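Local coordinates for protein putative enoyl-CoA hydratase (Thermus thermophilus, PDB 1UIY) that probably catalyses the reversible hydration of (2E)-enoyl-CoA to (3S)-3-hydroxyacyl-CoA in fatty acid metabolism, working as a hexamer built from two trimers, at residues Met1-Val12 against Met27-Leu38; Ala105-Leu114 against Ala125-Lys133. All coordinates share one frame; numbering follows the deposited sequence.

Interaction 1 (Met1-Val12 against Met27-Leu38); sequences MVQVEKGHVAVV and MALSLLQALDDL
Leu38 drives its forked end among three residues of the N-terminal beta-hairpin, packing the helix of a beta-alpha-beta unit (strand 9-14, helix 25-40, strand 46-51) against the edge of the large crotonase sheet. One branch, CD2, rests on Ala10 CB at 3.5 Å and meets Val4 CG1 tip to tip at 3.6 Å. The other, CD1, crosses the end of Val12, 3.5 Å from CG2. Both hairpin strands thus press on the same leucine. One turn earlier, Ala34 CB lies 4.0 Å from Val4 CG2, its short side chain letting strand and helix come close.

Leu31 continues the row. With CG swung trans to its own N (chi1 -167°), it extends CD1 to Val12 CG1 at 3.7 Å. Toward the start of the helix segment Val2 takes over: CG1 lies against the selenium of Met27, a selenomethionine, at 3.8 Å, while CG2 sits over the helix backbone 3.7 Å from Ser30 O. The axis of strand 2-5 runs only 17° from that of the helix, so Val2 and Val4 follow the helix along its length, whereas strand 9-12 runs nearly opposite to it.

Farther out, Leu38 also touches Tyr93, and residues of helix 73-92 pack on Ala28, Leu32 and Leu35. Replacing Ser30 with an alanine would remove OG, probably leaving Met27 O without its second donor and opening a gap beside Val2 CG1. That hydroxyl is turned back over its own helix (chi1 58°): OG donates to Met27 O at 2.7 Å, tilted from the carbonyl plane, on the same face as the helical N-H of Leu31.

Interaction 2 (Ala105-Leu114 against Ala125-Lys133); sequences AVAGGAGLAL and ARLGYTEVK
Ala107 N donates to Gly128 O at 2.7 Å in a nearly straight bond (170° at the hydrogen), one of three backbone bonds that join 105-106 and 126-128 as parallel strands. The other two share Ala105: its N gives a bond to Arg126 O at 2.9 Å, and its O receives Gly128 N at 3.1 Å. The last, like the first, points almost straight at the end of its carbonyl. At the outer end Arg126 turns away from the partner strand to a salt bridge with Glu165.

A fourth, weak bond comes from a side chain. Tyr129 OH reaches Ala110 O at 3.3 Å, while the ring lies against helix 108-114, with Ala110 CB 3.3 Å from CE2 and Gly111 at the ring edge. Leu114 crosses the phenol end at about a right angle, and Val141 of helix 139-148 also touches the tyrosine side chain. Ala110 CB has a second apolar neighbour in Leu127 CD1, which reaches across to Ala105 CB as well. On the face opposite Ala105 and Leu127, Val106 CG1, trans to its backbone N (chi1 180°), packs against Thr130 OG1 at 3.4 Å, with Leu163 touching both residues.

Past the strands the two segments stay together. Glu131 bends at chi2 (71°) to lay its carboxylate beside Ala107, with OE1 3.2 Å from CB, near the turn into helix 108-114. Val132 and Lys133 meet a neighbouring subunit, another copy of the protein. Glu131 is the inferred active-site residue, and placing such a glutamate beside the start of this helix, where family members offer a backbone N-H to the oxyanion hole, is consistent with the catalytic site of the crotonase fold.

Overall arrangement
Interactions 1 and 2 follow one another along the chain, their centres 21 Å apart, and they meet through their helices. Leu31 uses both branches: CD1 faces the hairpin in interaction 1, while CD2 lies 4.2 Å from Leu112 CD1 on helix 108-114, whose Ala110, Gly111 and Leu114 meet Tyr129 in interaction 2. Helix 25-40 thus touches the hairpin through one branch of Leu31 and helix 108-114 through the other. Interaction 1 lies away from the active site. Interaction 2 contains it: the side chain of Glu131 comes within about 3 Å of a bound glycerol, probably from the crystallisation liquor, which may mark the pocket.

Interaction 1 (Met1-Val12 against Met27-Leu38)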
loop_
_atom_site.group_PDB
_atom_site.type_symbol
_atom_site.label_atom_id
_atom_site.label_comp_id
_atom_site.label_asym_id
_atom_site.label_seq_id
_atom_site.Cartn_x
_atom_site.Cartn_y
_atom_site.Cartn_z
HETATM N N MSE A 1 12.700 36.158 -1.256
HETATM C CA MSE A 1 14.156 36.439 -1.160
HETATM C C MSE A 1 14.999 35.409 -1.906
HETATM O O MSE A 1 15.760 34.648 -1.307
HETATM C CB MSE A 1 14.591 36.529 0.311
HETATM C CG MSE A 1 13.760 35.709 1.299
HETATM SE SE MSE A 1 11.976 36.437 1.661
HETATM C CE MSE A 1 12.473 38.241 2.167
ATOM N N VAL A 2 14.845 35.399 -3.225
ATOM C CA VAL A 2 15.587 34.499 -4.096
ATOM C C VAL A 2 15.851 35.192 -5.427
ATOM O O VAL A 2 15.049 36.002 -5.886
ATOM C CB VAL A 2 14.814 33.189 -4.369
ATOM C CG1 VAL A 2 14.770 32.336 -3.114
ATOM C CG2 VAL A 2 13.410 33.506 -4.845
ATOM N N GLN A 3 16.985 34.872 -6.040
ATOM C CA GLN A 3 17.363 35.462 -7.318
ATOM C C GLN A 3 17.259 34.376 -8.386
ATOM O O GLN A 3 17.686 33.240 -8.170
ATOM C CB GLN A 3 18.797 36.004 -7.230
ATOM C CG GLN A 3 19.053 36.827 -5.968
ATOM C CD GLN A 3 20.507 37.213 -5.777
ATOM O OE1 GLN A 3 21.396 36.366 -5.785
ATOM N NE2 GLN A 3 20.754 38.501 -5.587
ATOM N N VAL A 4 16.700 34.726 -9.538
ATOM C CA VAL A 4 16.521 33.756 -10.611
ATOM C C VAL A 4 17.166 34.134 -11.933
ATOM O O VAL A 4 16.812 35.145 -12.533
ATOM C CB VAL A 4 15.021 33.509 -10.874
ATOM C CG1 VAL A 4 14.846 32.480 -11.977
ATOM C CG2 VAL A 4 14.337 33.053 -9.594
ATOM N N GLU A 5 18.103 33.311 -12.390
ATOM C CA GLU A 5 18.768 33.551 -13.664
ATOM C C GLU A 5 18.141 32.625 -14.697
ATOM O O GLU A 5 18.547 31.467 -14.831
ATOM C CB GLU A 5 20.264 33.260 -13.561
ATOM C CG GLU A 5 20.960 34.020 -12.458
ATOM C CD GLU A 5 22.468 33.955 -12.572
ATOM O OE1 GLU A 5 23.001 32.848 -12.809
ATOM O OE2 GLU A 5 23.124 35.009 -12.418
ATOM N N LYS A 6 17.148 33.133 -15.422
ATOM C CA LYS A 6 16.468 32.323 -16.422
ATOM C C LYS A 6 17.439 31.781 -17.458
ATOM O O LYS A 6 18.526 32.322 -17.643
ATOM C CB LYS A 6 15.358 33.134 -17.100
ATOM C CG LYS A 6 14.262 33.587 -16.139
ATOM C CD LYS A 6 12.963 33.906 -16.863
ATOM C CE LYS A 6 11.830 34.161 -15.877
ATOM N NZ LYS A 6 10.497 34.186 -16.550
ATOM N N GLY A 7 17.040 30.699 -18.119
ATOM C CA GLY A 7 17.875 30.072 -19.128
ATOM C C GLY A 7 17.417 28.640 -19.302
ATOM O O GLY A 7 16.602 28.166 -18.509
ATOM N N HIS A 8 17.903 27.945 -20.328
ATOM C CA HIS A 8 17.501 26.557 -20.529
ATOM C C HIS A 8 17.652 25.841 -19.199
ATOM O O HIS A 8 16.801 25.047 -18.803
ATOM C CB HIS A 8 18.358 25.895 -21.606
ATOM C CG HIS A 8 17.866 26.155 -22.994
ATOM N ND1 HIS A 8 16.620 25.750 -23.428
ATOM C CD2 HIS A 8 18.436 26.803 -24.038
ATOM C CE1 HIS A 8 16.445 26.135 -24.678
ATOM N NE2 HIS A 8 17.532 26.777 -25.073
ATOM N N VAL A 9 18.748 26.144 -18.513
ATOM C CA VAL A 9 19.025 25.598 -17.198
ATOM C C VAL A 9 18.936 26.801 -16.275
ATOM O O VAL A 9 19.901 27.544 -16.129
ATOM C CB VAL A 9 20.444 25.010 -17.107
ATOM C CG1 VAL A 9 20.777 24.698 -15.656
ATOM C CG2 VAL A 9 20.545 23.755 -17.952
ATOM N N ALA A 10 17.770 27.013 -15.679
ATOM C CA ALA A 10 17.577 28.145 -14.781
ATOM C C ALA A 10 18.306 27.911 -13.464
ATOM O O ALA A 10 18.574 26.766 -13.093
ATOM C CB ALA A 10 16.090 28.362 -14.530
ATOM N N VAL A 11 18.645 28.995 -12.768
ATOM C CA VAL A 11 19.315 28.883 -11.477
ATOM C C VAL A 11 18.647 29.774 -10.435
ATOM O O VAL A 11 18.451 30.970 -10.657
ATOM C CB VAL A 11 20.798 29.275 -11.557
ATOM C CG1 VAL A 11 21.449 29.105 -10.191
ATOM C CG2 VAL A 11 21.504 28.419 -12.579
ATOM N N VAL A 12 18.291 29.187 -9.299
ATOM C CA VAL A 12 17.656 29.941 -8.232
ATOM C C VAL A 12 18.578 30.013 -7.028
ATOM O O VAL A 12 19.081 28.993 -6.552
ATOM C CB VAL A 12 16.321 29.312 -7.810
ATOM C CG1 VAL A 12 15.819 29.972 -6.546
ATOM C CG2 VAL A 12 15.299 29.490 -8.910
HETATM N N MSE A 27 10.827 32.895 2.986
HETATM C CA MSE A 27 11.762 32.274 2.058
HETATM C C MSE A 27 11.086 31.129 1.304
HETATM O O MSE A 27 11.259 30.973 0.097
HETATM C CB MSE A 27 12.978 31.760 2.835
HETATM C CG MSE A 27 13.911 30.877 2.031
HETATM SE SE MSE A 27 14.875 31.793 0.634
HETATM C CE MSE A 27 16.649 31.636 1.384
ATOM N N ALA A 28 10.310 30.330 2.029
ATOM C CA ALA A 28 9.607 29.202 1.432
ATOM C C ALA A 28 8.681 29.695 0.332
ATOM O O ALA A 28 8.605 29.105 -0.749
ATOM C CB ALA A 28 8.811 28.471 2.493
ATOM N N LEU A 29 7.984 30.789 0.613
ATOM C CA LEU A 29 7.055 31.363 -0.341
ATOM C C LEU A 29 7.737 31.912 -1.570
ATOM O O LEU A 29 7.280 31.684 -2.689
ATOM C CB LEU A 29 6.234 32.461 0.319
ATOM C CG LEU A 29 5.030 31.955 1.110
ATOM C CD1 LEU A 29 4.329 33.126 1.765
ATOM C CD2 LEU A 29 4.078 31.217 0.170
ATOM N N SER A 30 8.824 32.642 -1.370
ATOM C CA SER A 30 9.534 33.214 -2.503
ATOM C C SER A 30 10.017 32.106 -3.424
ATOM O O SER A 30 9.974 32.236 -4.654
ATOM C CB SER A 30 10.724 34.040 -2.023
ATOM O OG SER A 30 11.615 33.247 -1.258
ATOM N N LEU A 31 10.473 31.010 -2.824
ATOM C CA LEU A 31 10.974 29.878 -3.595
ATOM C C LEU A 31 9.861 29.260 -4.453
ATOM O O LEU A 31 10.100 28.808 -5.576
ATOM C CB LEU A 31 11.580 28.832 -2.650
ATOM C CG LEU A 31 12.418 27.731 -3.307
ATOM C CD1 LEU A 31 13.365 28.341 -4.324
ATOM C CD2 LEU A 31 13.196 26.972 -2.250
ATOM N N LEU A 32 8.644 29.249 -3.925
ATOM C CA LEU A 32 7.524 28.699 -4.671
ATOM C C LEU A 32 7.243 29.571 -5.893
ATOM O O LEU A 32 7.215 29.088 -7.027
ATOM C CB LEU A 32 6.276 28.621 -3.782
ATOM C CG LEU A 32 6.337 27.627 -2.618
ATOM C CD1 LEU A 32 5.049 27.677 -1.834
ATOM C CD2 LEU A 32 6.567 26.226 -3.150
ATOM N N GLN A 33 7.044 30.861 -5.648
ATOM C CA GLN A 33 6.754 31.810 -6.709
ATOM C C GLN A 33 7.708 31.598 -7.878
ATOM O O GLN A 33 7.305 31.644 -9.038
ATOM C CB GLN A 33 6.879 33.237 -6.171
ATOM C CG GLN A 33 6.273 34.307 -7.063
ATOM C CD GLN A 33 4.774 34.123 -7.272
ATOM O OE1 GLN A 33 4.340 33.308 -8.093
ATOM N NE2 GLN A 33 3.975 34.877 -6.517
ATOM N N ALA A 34 8.976 31.352 -7.571
ATOM C CA ALA A 34 9.963 31.126 -8.619
ATOM C C ALA A 34 9.627 29.864 -9.407
ATOM O O ALA A 34 9.466 29.908 -10.631
ATOM C CB ALA A 34 11.346 30.997 -8.012
ATOM N N LEU A 35 9.521 28.743 -8.693
ATOM C CA LEU A 35 9.212 27.460 -9.309
ATOM C C LEU A 35 8.009 27.557 -10.230
ATOM O O LEU A 35 7.948 26.885 -11.254
ATOM C CB LEU A 35 8.980 26.405 -8.228
ATOM C CG LEU A 35 10.228 26.095 -7.391
ATOM C CD1 LEU A 35 9.872 25.230 -6.201
ATOM C CD2 LEU A 35 11.257 25.403 -8.266
ATOM N N ASP A 36 7.053 28.402 -9.874
ATOM C CA ASP A 36 5.872 28.580 -10.711
ATOM C C ASP A 36 6.255 29.241 -12.019
ATOM O O ASP A 36 6.021 28.690 -13.091
ATOM C CB ASP A 36 4.836 29.428 -9.984
ATOM C CG ASP A 36 4.267 28.716 -8.789
ATOM O OD1 ASP A 36 5.055 28.039 -8.095
ATOM O OD2 ASP A 36 3.048 28.826 -8.540
ATOM N N ASP A 37 6.843 30.426 -11.925
ATOM C CA ASP A 37 7.274 31.152 -13.107
ATOM C C ASP A 37 8.099 30.185 -13.952
ATOM O O ASP A 37 7.762 29.890 -15.100
ATOM C CB ASP A 37 8.141 32.348 -12.707
ATOM C CG ASP A 37 7.418 33.322 -11.787
ATOM O OD1 ASP A 37 8.096 34.191 -11.198
ATOM O OD2 ASP A 37 6.177 33.227 -11.653
ATOM N N LEU A 38 9.171 29.675 -13.356
ATOM C CA LEU A 38 10.064 28.751 -14.028
ATOM C C LEU A 38 9.365 27.528 -14.621
ATOM O O LEU A 38 9.807 26.991 -15.635
ATOM C CB LEU A 38 11.154 28.315 -13.057
ATOM C CG LEU A 38 12.045 29.458 -12.573
ATOM C CD1 LEU A 38 12.734 29.075 -11.278
ATOM C CD2 LEU A 38 13.052 29.801 -13.655
#

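Interaction 2 (Ala105-Leu114 against Ala125-Lys133)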
loop_
_atom_site.group_PDB
_atom_site.type_symbol
_atom_site.label_atom_id
_atom_site.label_comp_id
_atom_site.label_asym_id
_atom_site.label_seq_id
_atom_site.Cartn_x
_atom_site.Cartn_y
_atom_site.Cartn_z
ATOM N N ALA A 105 24.344 22.430 4.727
ATOM C CA ALA A 105 22.895 22.254 4.595
ATOM C C ALA A 105 22.494 21.479 5.845
ATOM O O ALA A 105 22.805 20.293 5.974
ATOM C CB ALA A 105 22.557 21.457 3.336
ATOM N N VAL A 106 21.822 22.156 6.768
ATOM C CA VAL A 106 21.435 21.534 8.020
ATOM C C VAL A 106 19.953 21.670 8.315
ATOM O O VAL A 106 19.383 22.763 8.200
ATOM C CB VAL A 106 22.221 22.143 9.188
ATOM C CG1 VAL A 106 21.806 21.496 10.495
ATOM C CG2 VAL A 106 23.696 21.951 8.962
ATOM N N ALA A 107 19.350 20.548 8.719
ATOM C CA ALA A 107 17.927 20.486 9.033
ATOM C C ALA A 107 17.142 20.914 7.794
ATOM O O ALA A 107 17.416 20.438 6.692
ATOM C CB ALA A 107 17.609 21.395 10.215
ATOM N N GLY A 108 16.182 21.814 7.976
ATOM C CA GLY A 108 15.384 22.282 6.858
ATOM C C GLY A 108 16.086 22.253 5.509
ATOM O O GLY A 108 15.657 21.555 4.587
ATOM N N GLY A 109 17.173 23.006 5.390
ATOM C CA GLY A 109 17.902 23.047 4.139
ATOM C C GLY A 109 18.347 21.675 3.673
ATOM O O GLY A 109 18.305 21.387 2.475
ATOM N N ALA A 110 18.778 20.830 4.610
ATOM C CA ALA A 110 19.231 19.485 4.270
ATOM C C ALA A 110 18.111 18.720 3.567
ATOM O O ALA A 110 18.350 17.973 2.613
ATOM C CB ALA A 110 19.668 18.740 5.526
ATOM N N GLY A 111 16.889 18.901 4.052
ATOM C CA GLY A 111 15.762 18.246 3.425
ATOM C C GLY A 111 15.497 18.913 2.087
ATOM O O GLY A 111 15.262 18.249 1.084
ATOM N N LEU A 112 15.557 20.238 2.065
ATOM C CA LEU A 112 15.317 20.976 0.837
ATOM C C LEU A 112 16.253 20.461 -0.239
ATOM O O LEU A 112 15.871 20.296 -1.401
ATOM C CB LEU A 112 15.565 22.464 1.058
ATOM C CG LEU A 112 14.933 23.472 0.083
ATOM C CD1 LEU A 112 16.039 24.385 -0.458
ATOM C CD2 LEU A 112 14.186 22.767 -1.042
ATOM N N ALA A 113 17.489 20.199 0.155
ATOM C CA ALA A 113 18.466 19.710 -0.792
ATOM C C ALA A 113 18.099 18.307 -1.230
ATOM O O ALA A 113 18.170 17.983 -2.415
ATOM C CB ALA A 113 19.848 19.717 -0.164
ATOM N N LEU A 114 17.692 17.478 -0.272
ATOM C CA LEU A 114 17.330 16.095 -0.571
ATOM C C LEU A 114 16.107 16.004 -1.475
ATOM O O LEU A 114 15.959 15.057 -2.240
ATOM C CB LEU A 114 17.063 15.318 0.722
ATOM C CG LEU A 114 16.991 13.795 0.551
ATOM C CD1 LEU A 114 18.380 13.238 0.262
ATOM C CD2 LEU A 114 16.427 13.164 1.803
ATOM N N ALA A 125 31.575 20.802 1.765
ATOM C CA ALA A 125 30.304 21.060 2.414
ATOM C C ALA A 125 29.927 19.976 3.404
ATOM O O ALA A 125 30.522 18.899 3.423
ATOM C CB ALA A 125 29.213 21.206 1.365
ATOM N N ARG A 126 28.942 20.286 4.241
ATOM C CA ARG A 126 28.426 19.344 5.222
ATOM C C ARG A 126 26.902 19.274 5.099
ATOM O O ARG A 126 26.258 20.198 4.588
ATOM C CB ARG A 126 28.827 19.751 6.643
ATOM C CG ARG A 126 30.253 19.372 6.994
ATOM C CD ARG A 126 30.326 18.759 8.381
ATOM N NE ARG A 126 31.612 18.110 8.633
ATOM C CZ ARG A 126 31.861 17.337 9.689
ATOM N NH1 ARG A 126 30.915 17.115 10.595
ATOM N NH2 ARG A 126 33.056 16.779 9.841
ATOM N N LEU A 127 26.333 18.170 5.569
ATOM C CA LEU A 127 24.895 17.953 5.497
ATOM C C LEU A 127 24.463 17.187 6.735
ATOM O O LEU A 127 25.171 16.291 7.188
ATOM C CB LEU A 127 24.576 17.136 4.245
ATOM C CG LEU A 127 23.135 16.786 3.895
ATOM C CD1 LEU A 127 22.383 18.045 3.493
ATOM C CD2 LEU A 127 23.144 15.779 2.759
ATOM N N GLY A 128 23.307 17.535 7.284
ATOM C CA GLY A 128 22.836 16.844 8.465
ATOM C C GLY A 128 21.460 17.253 8.942
ATOM O O GLY A 128 21.042 18.402 8.792
ATOM N N TYR A 129 20.756 16.296 9.532
ATOM C CA TYR A 129 19.420 16.537 10.050
ATOM C C TYR A 129 19.518 16.536 11.565
ATOM O O TYR A 129 19.507 15.487 12.204
ATOM C CB TYR A 129 18.478 15.448 9.541
ATOM C CG TYR A 129 18.594 15.270 8.042
ATOM C CD1 TYR A 129 19.522 14.380 7.492
ATOM C CD2 TYR A 129 17.830 16.046 7.173
ATOM C CE1 TYR A 129 19.689 14.271 6.110
ATOM C CE2 TYR A 129 17.992 15.950 5.788
ATOM C CZ TYR A 129 18.923 15.065 5.261
ATOM O OH TYR A 129 19.108 15.007 3.894
ATOM N N THR A 130 19.602 17.736 12.130
ATOM C CA THR A 130 19.778 17.926 13.565
ATOM C C THR A 130 18.539 18.076 14.446
ATOM O O THR A 130 18.666 18.242 15.656
ATOM C CB THR A 130 20.678 19.151 13.800
ATOM O OG1 THR A 130 20.084 20.297 13.176
ATOM C CG2 THR A 130 22.053 18.927 13.183
ATOM N N GLU A 131 17.352 18.017 13.857
ATOM C CA GLU A 131 16.116 18.173 14.614
ATOM C C GLU A 131 16.110 17.544 16.020
ATOM O O GLU A 131 15.830 18.230 17.007
ATOM C CB GLU A 131 14.940 17.628 13.800
ATOM C CG GLU A 131 14.551 18.471 12.590
ATOM C CD GLU A 131 15.569 18.420 11.449
ATOM O OE1 GLU A 131 15.370 19.142 10.448
ATOM O OE2 GLU A 131 16.560 17.663 11.544
ATOM N N VAL A 132 16.420 16.253 16.123
ATOM C CA VAL A 132 16.405 15.600 17.432
ATOM C C VAL A 132 17.312 16.220 18.494
ATOM O O VAL A 132 16.979 16.209 19.681
ATOM C CB VAL A 132 16.764 14.110 17.344
ATOM C CG1 VAL A 132 15.567 13.329 16.882
ATOM C CG2 VAL A 132 17.957 13.914 16.426
ATOM N N LYS A 133 18.461 16.736 18.074
ATOM C CA LYS A 133 19.401 17.353 19.007
ATOM C C LYS A 133 18.738 18.429 19.854
ATOM O O LYS A 133 19.132 18.641 20.995
ATOM C CB LYS A 133 20.576 17.976 18.247
ATOM C CG LYS A 133 21.361 16.986 17.422
ATOM C CD LYS A 133 22.718 16.710 18.034
ATOM C CE LYS A 133 23.806 17.475 17.295
ATOM N NZ LYS A 133 23.468 18.917 17.136
#